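Long-range contacts in tailspike protein (Acinetobacter phage vB_ApiP_P1, PDB 6E1R), which probably binds and hydrolyses the capsular polysaccharide of its Acinetobacter host, as the trimeric receptor-binding spike at the phage tail: residues F328-F334 with Y355-E361; V382-S388 with F413-R418; I318-S324 with I347-M352; E268-Y272 with K294-S298. All coordinates share one frame; numbering follows the deposited sequence.

Contact 1 (F328-F334 with Y355-E361); sequences FVPLIKF and YPKYIFE
The rings of Phe-328 and Tyr-355 lie face to face, their centroids 4.3 Å apart and planes at 19°. At the other end Phe-334 and Phe-360 point the same way from neighbouring strands; their rings are nearly parallel but slid apart, so that CD2 of Phe-334 sits 3.5 Å from CE2 of Phe-360, toward the rim of that face. Ile-332 lies alongside Tyr-358 on this same inner side, and its CD1 reaches CG of Pro-356. On the other side of the strands CD1 of Leu-331 presses on CG1 of Ile-359 at 3.6 Å. Within the pair, extended Lys-333 makes a long, weak salt bridge to Glu-361, NZ to OE1 3.4 Å, and a water bridges the same two atoms; the lysine's stronger partner is Glu-361 of the second subunit. Backbone bonds such as Phe-334 N to Ile-359 O at 2.8 Å fix the register. Such in-register stacking of like residues in successive coils is characteristic of the right-handed parallel beta-helix of trimeric phage tailspikes.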
loop_
_atom_site.group_PDB
_atom_site.type_symbol
_atom_site.label_atom_id
_atom_site.label_comp_id
_atom_site.label_asym_id
_atom_site.label_seq_id
_atom_site.Cartn_x
_atom_site.Cartn_y
_atom_site.Cartn_z
ATOM N N PHE A 328 8.912 13.298 -15.601
ATOM C CA PHE A 328 7.462 13.165 -15.594
ATOM C C PHE A 328 7.050 12.143 -14.550
ATOM O O PHE A 328 7.862 11.345 -14.075
ATOM C CB PHE A 328 6.929 12.755 -16.973
ATOM C CG PHE A 328 7.410 11.408 -17.436
ATOM C CD1 PHE A 328 6.666 10.265 -17.185
ATOM C CD2 PHE A 328 8.606 11.284 -18.124
ATOM C CE1 PHE A 328 7.107 9.026 -17.610
ATOM C CE2 PHE A 328 9.052 10.047 -18.553
ATOM C CZ PHE A 328 8.301 8.917 -18.297
ATOM N N VAL A 329 5.767 12.178 -14.207
ATOM C CA VAL A 329 5.154 11.156 -13.365
ATOM C C VAL A 329 4.775 9.996 -14.277
ATOM O O VAL A 329 4.046 10.199 -15.259
ATOM C CB VAL A 329 3.936 11.707 -12.609
ATOM C CG1 VAL A 329 3.287 10.615 -11.773
ATOM C CG2 VAL A 329 4.341 12.885 -11.735
ATOM N N PRO A 330 5.261 8.784 -14.027
ATOM C CA PRO A 330 4.887 7.655 -14.887
ATOM C C PRO A 330 3.502 7.122 -14.565
ATOM O O PRO A 330 2.790 6.645 -15.455
ATOM C CB PRO A 330 5.975 6.617 -14.592
ATOM C CG PRO A 330 6.385 6.911 -13.189
ATOM C CD PRO A 330 6.280 8.408 -13.032
ATOM N N LEU A 331 3.113 7.195 -13.293
ATOM C CA LEU A 331 1.877 6.579 -12.838
ATOM C C LEU A 331 1.284 7.376 -11.687
ATOM O O LEU A 331 2.001 7.785 -10.770
ATOM C CB LEU A 331 2.118 5.131 -12.395
ATOM C CG LEU A 331 0.963 4.450 -11.661
ATOM C CD1 LEU A 331 -0.244 4.329 -12.574
ATOM C CD2 LEU A 331 1.388 3.086 -11.137
ATOM N N ILE A 332 -0.027 7.589 -11.743
ATOM C CA ILE A 332 -0.800 8.101 -10.619
ATOM C C ILE A 332 -1.836 7.038 -10.286
ATOM O O ILE A 332 -2.777 6.815 -11.059
ATOM C CB ILE A 332 -1.464 9.448 -10.928
ATOM C CG1 ILE A 332 -0.401 10.516 -11.195
ATOM C CG2 ILE A 332 -2.368 9.869 -9.778
ATOM C CD1 ILE A 332 -0.975 11.889 -11.478
ATOM N N LYS A 333 -1.666 6.376 -9.144
ATOM C CA LYS A 333 -2.511 5.256 -8.755
ATOM C C LYS A 333 -3.484 5.689 -7.670
ATOM O O LYS A 333 -3.074 6.237 -6.642
ATOM C CB LYS A 333 -1.671 4.075 -8.266
ATOM C CG LYS A 333 -2.501 2.844 -7.933
ATOM C CD LYS A 333 -1.632 1.641 -7.609
ATOM C CE LYS A 333 -2.482 0.393 -7.408
ATOM N NZ LYS A 333 -1.662 -0.801 -7.064
ATOM N N PHE A 334 -4.768 5.442 -7.905
ATOM C CA PHE A 334 -5.821 5.646 -6.914
ATOM C C PHE A 334 -6.248 4.255 -6.450
ATOM O O PHE A 334 -7.128 3.629 -7.044
ATOM C CB PHE A 334 -6.988 6.431 -7.505
ATOM C CG PHE A 334 -6.632 7.831 -7.916
ATOM C CD1 PHE A 334 -6.662 8.867 -6.998
ATOM C CD2 PHE A 334 -6.263 8.110 -9.220
ATOM C CE1 PHE A 334 -6.333 10.154 -7.376
ATOM C CE2 PHE A 334 -5.933 9.397 -9.603
ATOM C CZ PHE A 334 -5.968 10.419 -8.681
ATOM N N TYR A 355 1.799 11.047 -20.704
ATOM C CA TYR A 355 2.088 10.839 -19.294
ATOM C C TYR A 355 1.419 11.906 -18.435
ATOM O O TYR A 355 1.275 13.055 -18.866
ATOM C CB TYR A 355 3.601 10.854 -19.048
ATOM C CG TYR A 355 4.360 9.996 -20.028
ATOM C CD1 TYR A 355 4.179 8.620 -20.060
ATOM C CD2 TYR A 355 5.248 10.563 -20.934
ATOM C CE1 TYR A 355 4.865 7.829 -20.962
ATOM C CE2 TYR A 355 5.939 9.780 -21.840
ATOM C CZ TYR A 355 5.744 8.414 -21.849
ATOM O OH TYR A 355 6.430 7.630 -22.746
ATOM N N PRO A 356 0.990 11.556 -17.207
ATOM C CA PRO A 356 1.098 10.225 -16.598
ATOM C C PRO A 356 -0.005 9.250 -17.001
ATOM O O PRO A 356 -1.048 9.662 -17.509
ATOM C CB PRO A 356 1.002 10.528 -15.101
ATOM C CG PRO A 356 0.140 11.732 -15.034
ATOM C CD PRO A 356 0.511 12.558 -16.237
ATOM N N LYS A 357 0.235 7.963 -16.768
ATOM C CA LYS A 357 -0.814 6.962 -16.848
ATOM C C LYS A 357 -1.535 6.870 -15.508
ATOM O O LYS A 357 -1.016 7.280 -14.468
ATOM C CB LYS A 357 -0.241 5.596 -17.234
ATOM C CG LYS A 357 0.630 5.606 -18.481
ATOM C CD LYS A 357 -0.135 6.108 -19.693
ATOM C CE LYS A 357 0.697 5.987 -20.960
ATOM N NZ LYS A 357 0.027 6.629 -22.126
ATOM N N TYR A 358 -2.745 6.319 -15.542
ATOM C CA TYR A 358 -3.597 6.275 -14.363
ATOM C C TYR A 358 -4.041 4.850 -14.075
ATOM O O TYR A 358 -4.314 4.073 -14.994
ATOM C CB TYR A 358 -4.822 7.181 -14.536
ATOM C CG TYR A 358 -4.479 8.651 -14.577
ATOM C CD1 TYR A 358 -4.069 9.257 -15.757
ATOM C CD2 TYR A 358 -4.559 9.432 -13.432
ATOM C CE1 TYR A 358 -3.751 10.603 -15.797
ATOM C CE2 TYR A 358 -4.243 10.776 -13.463
ATOM C CZ TYR A 358 -3.842 11.357 -14.646
ATOM O OH TYR A 358 -3.526 12.696 -14.677
ATOM N N ILE A 359 -4.106 4.517 -12.789
ATOM C CA ILE A 359 -4.671 3.261 -12.318
ATOM C C ILE A 359 -5.761 3.593 -11.309
ATOM O O ILE A 359 -5.502 4.273 -10.309
ATOM C CB ILE A 359 -3.606 2.345 -11.695
ATOM C CG1 ILE A 359 -2.705 1.758 -12.784
ATOM C CG2 ILE A 359 -4.263 1.234 -10.889
ATOM C CD1 ILE A 359 -1.642 0.819 -12.257
ATOM N N PHE A 360 -6.974 3.122 -11.576
ATOM C CA PHE A 360 -8.102 3.243 -10.658
ATOM C C PHE A 360 -8.454 1.829 -10.215
ATOM O O PHE A 360 -9.061 1.064 -10.968
ATOM C CB PHE A 360 -9.284 3.946 -11.318
ATOM C CG PHE A 360 -9.050 5.405 -11.588
ATOM C CD1 PHE A 360 -8.367 5.816 -12.722
ATOM C CD2 PHE A 360 -9.522 6.368 -10.711
ATOM C CE1 PHE A 360 -8.151 7.160 -12.971
ATOM C CE2 PHE A 360 -9.312 7.713 -10.954
ATOM C CZ PHE A 360 -8.625 8.109 -12.086
ATOM N N GLU A 361 -8.064 1.487 -8.991
ATOM C CA GLU A 361 -8.168 0.128 -8.469
ATOM C C GLU A 361 -9.183 0.115 -7.331
ATOM O O GLU A 361 -8.884 0.551 -6.215
ATOM C CB GLU A 361 -6.800 -0.364 -8.011
ATOM C CG GLU A 361 -6.735 -1.836 -7.669
ATOM C CD GLU A 361 -5.364 -2.239 -7.172
ATOM O OE1 GLU A 361 -4.457 -2.431 -8.010
ATOM O OE2 GLU A 361 -5.185 -2.343 -5.943
HETATM O O HOH W 1 -1.906 -3.786 -7.609
#

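Contact 2 (V382-S388 with F413-R418); sequences VALIENS and FNADSR
Arg-418 grips the backbone oxygen of Glu-386 end-on with both terminal nitrogens: NH1 lies 2.9 Å and NH2 2.8 Å from Glu-386 O, which sits close to the guanidinium plane. The bend at chi2 (-63°) folds the arginine back over its own chain, and NH1 also donates to Ser-417 O at 3.1 Å. The carboxylate of Glu-386 adds charge alone, because its OE2, 3.6 Å from Arg-418 NH1, stands well out of the guanidinium plane and no N-H points at it.

Further along, Asn-414 ND2 donates to Ser-388 O at 3.0 Å, while its OD1 turns to Arg-405 and to Asn-419 of the third subunit. A weak bond of 3.4 Å runs from Asp-416 N to Ile-385 O. Packing around these bonds is mostly side chain against backbone: CB of Ala-415 lies 3.2 Å from Glu-386 O, and CB of Asp-416 rests against the carbonyl of Val-382. CG1 of Val-382 meets CB of Phe-413 at 4.1 Å, the two side chains crossing at about a right angle.

From Ala-415 onward the chain pairs in parallel with a strand of the third subunit. The chemistry therefore implies a buried corner held by a charged side chain on a main-chain carbonyl, with the nearby carboxylate probably offsetting the arginine's charge where the chain passes into intersubunit pairing.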
loop_
_atom_site.group_PDB
_atom_site.type_symbol
_atom_site.label_atom_id
_atom_site.label_comp_id
_atom_site.label_asym_id
_atom_site.label_seq_id
_atom_site.Cartn_x
_atom_site.Cartn_y
_atom_site.Cartn_z
ATOM N N VAL A 382 -8.504 6.571 -23.070
ATOM C CA VAL A 382 -8.123 5.246 -22.597
ATOM C C VAL A 382 -6.630 4.999 -22.764
ATOM O O VAL A 382 -6.065 4.143 -22.072
ATOM C CB VAL A 382 -8.955 4.174 -23.330
ATOM C CG1 VAL A 382 -8.757 2.802 -22.699
ATOM C CG2 VAL A 382 -10.427 4.560 -23.326
ATOM N N ALA A 383 -5.963 5.747 -23.648
ATOM C CA ALA A 383 -4.518 5.618 -23.783
ATOM C C ALA A 383 -3.783 6.045 -22.520
ATOM O O ALA A 383 -2.612 5.690 -22.347
ATOM C CB ALA A 383 -4.024 6.440 -24.975
ATOM N N LEU A 384 -4.440 6.796 -21.640
ATOM C CA LEU A 384 -3.862 7.209 -20.369
ATOM C C LEU A 384 -4.246 6.285 -19.223
ATOM O O LEU A 384 -3.791 6.497 -18.095
ATOM C CB LEU A 384 -4.289 8.641 -20.034
ATOM C CG LEU A 384 -3.961 9.714 -21.071
ATOM C CD1 LEU A 384 -4.485 11.066 -20.614
ATOM C CD2 LEU A 384 -2.467 9.769 -21.334
ATOM N N ILE A 385 -5.069 5.274 -19.479
ATOM C CA ILE A 385 -5.554 4.367 -18.446
ATOM C C ILE A 385 -4.641 3.149 -18.459
ATOM O O ILE A 385 -4.724 2.302 -19.354
ATOM C CB ILE A 385 -7.018 3.982 -18.670
ATOM C CG1 ILE A 385 -7.905 5.229 -18.667
ATOM C CG2 ILE A 385 -7.477 2.998 -17.604
ATOM C CD1 ILE A 385 -7.766 6.075 -17.423
ATOM N N GLU A 386 -3.755 3.060 -17.463
ATOM C CA GLU A 386 -2.905 1.881 -17.346
ATOM C C GLU A 386 -3.692 0.674 -16.855
ATOM O O GLU A 386 -3.405 -0.457 -17.265
ATOM C CB GLU A 386 -1.730 2.167 -16.411
ATOM C CG GLU A 386 -0.694 1.054 -16.354
ATOM C CD GLU A 386 0.028 0.857 -17.674
ATOM O OE1 GLU A 386 0.181 1.844 -18.423
ATOM O OE2 GLU A 386 0.441 -0.286 -17.961
ATOM N N ASN A 387 -4.679 0.890 -15.990
ATOM C CA ASN A 387 -5.550 -0.179 -15.520
ATOM C C ASN A 387 -6.750 0.434 -14.814
ATOM O O ASN A 387 -6.638 1.485 -14.176
ATOM C CB ASN A 387 -4.809 -1.140 -14.581
ATOM C CG ASN A 387 -5.430 -2.520 -14.558
ATOM O OD1 ASN A 387 -5.996 -2.939 -13.550
ATOM N ND2 ASN A 387 -5.336 -3.233 -15.675
ATOM N N SER A 388 -7.896 -0.236 -14.939
ATOM C CA SER A 388 -9.138 0.222 -14.313
ATOM C C SER A 388 -9.949 -1.022 -13.962
ATOM O O SER A 388 -10.638 -1.576 -14.823
ATOM C CB SER A 388 -9.910 1.153 -15.237
ATOM O OG SER A 388 -11.250 1.311 -14.802
ATOM N N PHE A 413 -13.113 -0.688 -21.368
ATOM C CA PHE A 413 -11.804 -1.324 -21.372
ATOM C C PHE A 413 -11.147 -1.192 -20.006
ATOM O O PHE A 413 -11.208 -0.132 -19.375
ATOM C CB PHE A 413 -10.904 -0.708 -22.446
ATOM C CG PHE A 413 -11.498 -0.740 -23.824
ATOM C CD1 PHE A 413 -11.398 -1.878 -24.609
ATOM C CD2 PHE A 413 -12.163 0.363 -24.333
ATOM C CE1 PHE A 413 -11.948 -1.911 -25.875
ATOM C CE2 PHE A 413 -12.714 0.336 -25.600
ATOM C CZ PHE A 413 -12.607 -0.803 -26.371
ATOM N N ASN A 414 -10.519 -2.279 -19.548
ATOM C CA ASN A 414 -9.752 -2.211 -18.310
ATOM C C ASN A 414 -8.462 -1.428 -18.502
ATOM O O ASN A 414 -7.998 -0.760 -17.572
ATOM C CB ASN A 414 -9.443 -3.616 -17.795
ATOM C CG ASN A 414 -10.689 -4.388 -17.422
ATOM O OD1 ASN A 414 -11.187 -5.199 -18.202
ATOM N ND2 ASN A 414 -11.204 -4.137 -16.225
ATOM N N ALA A 415 -7.878 -1.496 -19.695
ATOM C CA ALA A 415 -6.627 -0.813 -19.992
ATOM C C ALA A 415 -6.549 -0.598 -21.495
ATOM O O ALA A 415 -7.353 -1.133 -22.262
ATOM C CB ALA A 415 -5.420 -1.609 -19.486
ATOM N N ASP A 416 -5.563 0.197 -21.910
ATOM C CA ASP A 416 -5.385 0.449 -23.335
ATOM C C ASP A 416 -4.768 -0.758 -24.031
ATOM O O ASP A 416 -5.263 -1.206 -25.071
ATOM C CB ASP A 416 -4.523 1.692 -23.546
ATOM C CG ASP A 416 -4.273 1.983 -25.013
ATOM O OD1 ASP A 416 -5.257 2.199 -25.752
ATOM O OD2 ASP A 416 -3.094 1.994 -25.425
ATOM N N SER A 417 -3.693 -1.306 -23.468
ATOM C CA SER A 417 -2.985 -2.398 -24.116
ATOM C C SER A 417 -2.247 -3.232 -23.079
ATOM O O SER A 417 -1.843 -2.733 -22.023
ATOM C CB SER A 417 -2.000 -1.887 -25.176
ATOM O OG SER A 417 -0.952 -1.136 -24.590
ATOM N N ARG A 418 -2.079 -4.512 -23.400
ATOM C CA ARG A 418 -1.292 -5.447 -22.612
ATOM C C ARG A 418 -0.598 -6.407 -23.564
ATOM O O ARG A 418 -1.195 -6.847 -24.550
ATOM C CB ARG A 418 -2.160 -6.237 -21.625
ATOM C CG ARG A 418 -2.570 -5.486 -20.372
ATOM C CD ARG A 418 -1.367 -5.109 -19.523
ATOM N NE ARG A 418 -1.767 -4.629 -18.204
ATOM C CZ ARG A 418 -2.164 -3.387 -17.945
ATOM N NH1 ARG A 418 -2.216 -2.487 -18.917
ATOM N NH2 ARG A 418 -2.510 -3.045 -16.711
#

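Contact 3 (I318-S324 with I347-M352); sequences IKTLGNS and IGKNTM
Ile-318 to Lys-319 pairs in parallel with Gly-348 to Lys-349, the two segments running 14° apart end to end. Ile-318 N donates to Ile-347 O, and Lys-349 N to Ile-318 O at 2.9 Å; Thr-320 N to Lys-349 O is longer, 3.3 Å. The segments then spread, and a side chain takes over: Thr-351 OG1 donates to Thr-320 O at 2.6 Å. Thr-320 OG1, set between its backbone N and carbonyl carbon (chi1 49°), bonds two waters, one of them bonded to Met-352 N and the other to Lys-349 O. Lys-319 and Lys-349 lie side by side, CG to CG 3.8 Å, but the bend of Lys-349 at chi2 (58°) parts their ends, and its NZ pairs with Glu-373. Leu-321 CD2 touches Thr-351 CG2 at 3.6 Å. Selenomethionine Met-352 extends to the 321-324 backbone, its CE 3.4 Å from Gly-322 C and its SE 3.9 Å from Ser-324 CB. Strand 293-297 flanks 316-320 in the same sheet, while Ile-318 and Thr-320 pack inward on Ile-332 of strand 331-338.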
loop_
_atom_site.group_PDB
_atom_site.type_symbol
_atom_site.label_atom_id
_atom_site.label_comp_id
_atom_site.label_asym_id
_atom_site.label_seq_id
_atom_site.Cartn_x
_atom_site.Cartn_y
_atom_site.Cartn_z
ATOM N N ILE A 318 -5.897 16.156 -9.448
ATOM C CA ILE A 318 -4.453 16.299 -9.563
ATOM C C ILE A 318 -4.131 16.767 -10.977
ATOM O O ILE A 318 -4.731 16.300 -11.951
ATOM C CB ILE A 318 -3.720 14.984 -9.218
ATOM C CG1 ILE A 318 -2.204 15.180 -9.276
ATOM C CG2 ILE A 318 -4.167 13.850 -10.137
ATOM C CD1 ILE A 318 -1.420 14.061 -8.630
ATOM N N LYS A 319 -3.197 17.710 -11.083
ATOM C CA LYS A 319 -2.794 18.291 -12.361
ATOM C C LYS A 319 -1.274 18.336 -12.414
ATOM O O LYS A 319 -0.646 19.088 -11.662
ATOM C CB LYS A 319 -3.387 19.688 -12.543
ATOM C CG LYS A 319 -2.980 20.367 -13.840
ATOM C CD LYS A 319 -3.634 21.731 -13.980
ATOM C CE LYS A 319 -3.246 22.398 -15.288
ATOM N NZ LYS A 319 -3.970 23.683 -15.493
ATOM N N THR A 320 -0.686 17.535 -13.296
ATOM C CA THR A 320 0.760 17.480 -13.441
ATOM C C THR A 320 1.235 18.497 -14.472
ATOM O O THR A 320 0.555 18.773 -15.464
ATOM C CB THR A 320 1.213 16.077 -13.851
ATOM O OG1 THR A 320 0.428 15.623 -14.962
ATOM C CG2 THR A 320 1.059 15.105 -12.690
ATOM N N LEU A 321 2.419 19.053 -14.225
ATOM C CA LEU A 321 3.013 20.073 -15.076
ATOM C C LEU A 321 4.466 19.715 -15.360
ATOM O O LEU A 321 5.021 18.771 -14.793
ATOM C CB LEU A 321 2.929 21.461 -14.426
ATOM C CG LEU A 321 1.543 22.090 -14.286
ATOM C CD1 LEU A 321 1.593 23.285 -13.352
ATOM C CD2 LEU A 321 1.028 22.508 -15.649
ATOM N N GLY A 322 5.084 20.493 -16.238
ATOM C CA GLY A 322 6.493 20.353 -16.543
ATOM C C GLY A 322 6.723 19.903 -17.975
ATOM O O GLY A 322 5.826 19.912 -18.823
ATOM N N ASN A 323 7.965 19.498 -18.233
ATOM C CA ASN A 323 8.396 19.015 -19.538
ATOM C C ASN A 323 8.796 17.553 -19.398
ATOM O O ASN A 323 9.683 17.224 -18.603
ATOM C CB ASN A 323 9.563 19.852 -20.069
ATOM C CG ASN A 323 10.047 19.388 -21.429
ATOM O OD1 ASN A 323 9.352 18.657 -22.136
ATOM N ND2 ASN A 323 11.247 19.817 -21.806
ATOM N N SER A 324 8.142 16.680 -20.172
ATOM C CA SER A 324 8.395 15.247 -20.061
ATOM C C SER A 324 9.811 14.872 -20.473
ATOM O O SER A 324 10.299 13.809 -20.073
ATOM C CB SER A 324 7.384 14.464 -20.903
ATOM O OG SER A 324 7.523 14.767 -22.280
ATOM N N ILE A 347 -10.691 14.023 -12.876
ATOM C CA ILE A 347 -9.860 13.681 -11.723
ATOM C C ILE A 347 -8.391 13.929 -12.037
ATOM O O ILE A 347 -7.693 14.647 -11.312
ATOM C CB ILE A 347 -10.111 12.226 -11.290
ATOM C CG1 ILE A 347 -11.559 12.047 -10.831
ATOM C CG2 ILE A 347 -9.144 11.823 -10.188
ATOM C CD1 ILE A 347 -11.918 10.617 -10.490
ATOM N N GLY A 348 -7.902 13.347 -13.127
ATOM C CA GLY A 348 -6.528 13.559 -13.530
ATOM C C GLY A 348 -6.417 14.448 -14.750
ATOM O O GLY A 348 -6.984 14.138 -15.803
ATOM N N LYS A 349 -5.691 15.554 -14.626
ATOM C CA LYS A 349 -5.462 16.474 -15.733
ATOM C C LYS A 349 -3.995 16.409 -16.127
ATOM O O LYS A 349 -3.113 16.632 -15.292
ATOM C CB LYS A 349 -5.852 17.903 -15.357
ATOM C CG LYS A 349 -5.429 18.947 -16.381
ATOM C CD LYS A 349 -6.020 18.664 -17.756
ATOM C CE LYS A 349 -5.507 19.659 -18.788
ATOM N NZ LYS A 349 -6.002 19.360 -20.162
ATOM N N ASN A 350 -3.742 16.112 -17.396
ATOM C CA ASN A 350 -2.394 16.031 -17.931
ATOM C C ASN A 350 -2.105 17.257 -18.783
ATOM O O ASN A 350 -2.960 17.704 -19.554
ATOM C CB ASN A 350 -2.217 14.768 -18.775
ATOM C CG ASN A 350 -2.200 13.507 -17.942
ATOM O OD1 ASN A 350 -2.533 13.528 -16.757
ATOM N ND2 ASN A 350 -1.816 12.394 -18.560
ATOM N N THR A 351 -0.906 17.814 -18.622
ATOM C CA THR A 351 -0.412 18.855 -19.509
ATOM C C THR A 351 0.676 18.355 -20.444
ATOM O O THR A 351 1.022 19.059 -21.401
ATOM C CB THR A 351 0.104 20.053 -18.702
ATOM O OG1 THR A 351 1.154 19.627 -17.823
ATOM C CG2 THR A 351 -1.029 20.653 -17.889
HETATM N N MSE A 352 1.227 17.172 -20.190
HETATM C CA MSE A 352 2.151 16.522 -21.109
HETATM C C MSE A 352 1.406 15.467 -21.913
HETATM O O MSE A 352 0.365 14.971 -21.483
HETATM C CB MSE A 352 3.307 15.861 -20.361
HETATM C CG MSE A 352 3.911 16.666 -19.230
HETATM SE SE MSE A 352 4.903 15.459 -18.065
HETATM C CE MSE A 352 5.946 16.753 -17.058
HETATM O O HOH W 2 1.010 15.586 -17.663
HETATM O O HOH W 3 -1.956 14.606 -13.915
#

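Contact 4 (E268-Y272 with K294-S298); sequences EWDSY and KCTAS
Trp-269 O is gripped by two donors: Thr-296 N at 3.0 Å, in the carbonyl plane, and, weakly, a water at 3.4 Å that also bonds Thr-296 OG1. The indole of Trp-269 turns across to the neighbouring strand, where CB of Cys-295 stands over the centre of its six-membered ring, 3.5 Å from the centroid and 6° off the normal. Cys-295 SG also lies over that face, 4.1 Å from the same centroid, a sulfur-aromatic contact, and CB of Ala-297 approaches CZ2 obliquely at 3.6 Å. NE1 itself bonds to Gly-273 O, and the indole stacks on Trp-276.

At the corner that follows, Thr-296 CG2, the branch opposite its backbone N, sits over the face of Tyr-272, 4.0 Å from the ring centroid. Ser-298 OG donates to Tyr-272 O at 2.9 Å, coming from above the carbonyl plane. Adjacent parallel strands, the first turning a corner at Ser-271 and Tyr-272, with aromatic and small side chains packed on one side, are typical of successive coils of a parallel beta-helix.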
loop_
_atom_site.group_PDB
_atom_site.type_symbol
_atom_site.label_atom_id
_atom_site.label_comp_id
_atom_site.label_asym_id
_atom_site.label_seq_id
_atom_site.Cartn_x
_atom_site.Cartn_y
_atom_site.Cartn_z
ATOM N N GLU A 268 1.195 21.781 -3.449
ATOM C CA GLU A 268 1.948 22.210 -4.619
ATOM C C GLU A 268 3.435 22.002 -4.381
ATOM O O GLU A 268 3.952 22.329 -3.309
ATOM C CB GLU A 268 1.676 23.684 -4.946
ATOM C CG GLU A 268 2.473 24.216 -6.126
ATOM C CD GLU A 268 2.165 25.669 -6.433
ATOM O OE1 GLU A 268 1.620 26.362 -5.548
ATOM O OE2 GLU A 268 2.469 26.118 -7.558
ATOM N N TRP A 269 4.116 21.457 -5.387
ATOM C CA TRP A 269 5.568 21.371 -5.374
ATOM C C TRP A 269 6.068 21.336 -6.811
ATOM O O TRP A 269 5.350 20.913 -7.721
ATOM C CB TRP A 269 6.073 20.150 -4.592
ATOM C CG TRP A 269 5.943 18.837 -5.306
ATOM C CD1 TRP A 269 6.872 18.250 -6.115
ATOM C CD2 TRP A 269 4.837 17.928 -5.241
ATOM N NE1 TRP A 269 6.407 17.042 -6.573
ATOM C CE2 TRP A 269 5.160 16.820 -6.052
ATOM C CE3 TRP A 269 3.603 17.946 -4.586
ATOM C CZ2 TRP A 269 4.294 15.741 -6.223
ATOM C CZ3 TRP A 269 2.743 16.873 -4.757
ATOM C CH2 TRP A 269 3.093 15.786 -5.571
ATOM N N ASP A 270 7.298 21.796 -7.007
ATOM C CA ASP A 270 7.865 21.935 -8.344
ATOM C C ASP A 270 9.218 21.228 -8.397
ATOM O O ASP A 270 9.527 20.346 -7.585
ATOM C CB ASP A 270 7.968 23.419 -8.724
ATOM C CG ASP A 270 8.833 24.216 -7.757
ATOM O OD1 ASP A 270 9.380 23.624 -6.804
ATOM O OD2 ASP A 270 8.967 25.443 -7.953
ATOM N N SER A 271 10.040 21.621 -9.373
ATOM C CA SER A 271 11.403 21.125 -9.550
ATOM C C SER A 271 11.455 19.618 -9.781
ATOM O O SER A 271 12.488 18.988 -9.530
ATOM C CB SER A 271 12.292 21.507 -8.361
ATOM O OG SER A 271 12.297 22.910 -8.166
ATOM N N TYR A 272 10.354 19.033 -10.261
ATOM C CA TYR A 272 10.267 17.595 -10.520
ATOM C C TYR A 272 10.541 16.790 -9.251
ATOM O O TYR A 272 11.252 15.783 -9.272
ATOM C CB TYR A 272 11.202 17.178 -11.658
ATOM C CG TYR A 272 10.954 17.943 -12.938
ATOM C CD1 TYR A 272 11.646 19.115 -13.215
ATOM C CD2 TYR A 272 10.017 17.501 -13.864
ATOM C CE1 TYR A 272 11.418 19.822 -14.380
ATOM C CE2 TYR A 272 9.783 18.202 -15.035
ATOM C CZ TYR A 272 10.486 19.361 -15.287
ATOM O OH TYR A 272 10.259 20.064 -16.448
ATOM N N LYS A 294 -1.489 20.463 -7.618
ATOM C CA LYS A 294 -0.834 20.982 -8.815
ATOM C C LYS A 294 0.668 20.859 -8.602
ATOM O O LYS A 294 1.228 21.523 -7.724
ATOM C CB LYS A 294 -1.219 22.432 -9.089
ATOM C CG LYS A 294 -0.475 23.016 -10.281
ATOM C CD LYS A 294 -0.550 24.529 -10.321
ATOM C CE LYS A 294 -1.950 25.000 -10.609
ATOM N NZ LYS A 294 -2.003 26.480 -10.792
ATOM N N CYS A 295 1.321 20.016 -9.396
ATOM C CA CYS A 295 2.722 19.712 -9.158
ATOM C C CYS A 295 3.478 19.564 -10.469
ATOM O O CYS A 295 2.971 18.982 -11.431
ATOM C CB CYS A 295 2.873 18.429 -8.331
ATOM S SG CYS A 295 2.224 16.946 -9.136
ATOM N N THR A 296 4.693 20.109 -10.492
ATOM C CA THR A 296 5.689 19.808 -11.518
ATOM C C THR A 296 6.573 18.726 -10.909
ATOM O O THR A 296 7.540 19.013 -10.204
ATOM C CB THR A 296 6.486 21.048 -11.905
ATOM O OG1 THR A 296 5.597 22.057 -12.400
ATOM C CG2 THR A 296 7.520 20.714 -12.972
ATOM N N ALA A 297 6.213 17.469 -11.157
ATOM C CA ALA A 297 6.794 16.347 -10.437
ATOM C C ALA A 297 7.294 15.278 -11.396
ATOM O O ALA A 297 6.943 15.248 -12.578
ATOM C CB ALA A 297 5.778 15.724 -9.470
ATOM N N SER A 298 8.137 14.402 -10.857
ATOM C CA SER A 298 8.519 13.148 -11.486
ATOM C C SER A 298 8.317 12.040 -10.461
ATOM O O SER A 298 7.985 12.300 -9.300
ATOM C CB SER A 298 9.963 13.181 -12.006
ATOM O OG SER A 298 10.886 13.402 -10.959
HETATM O O HOH W 4 4.928 23.465 -9.931
#

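Overall arrangement
Contact 4 comes first along the beta-helix, contacts 3 and 1 interleave, and contact 2 comes last. Contacts 3 and 4 share one sheet, their centres 10 Å apart, joined by Leu-321 N to Cys-295 O (2.8 Å) and Tyr-272 OH to Asn-323 N. Contact 1 belongs to another face; its segments alternate along the chain with those of contact 3, and Tyr-358 OH meets Asn-350 OD1 across the interior. Strand 385-389 of contact 2 continues that face, with Tyr-358 O probably bonded to Glu-386 N at 2.7 Å. Contacts 1 and 2 reach both neighbouring subunits, whereas contact 3 touches none. A sodium ion lies about 11 Å from the Ser-298 side chain.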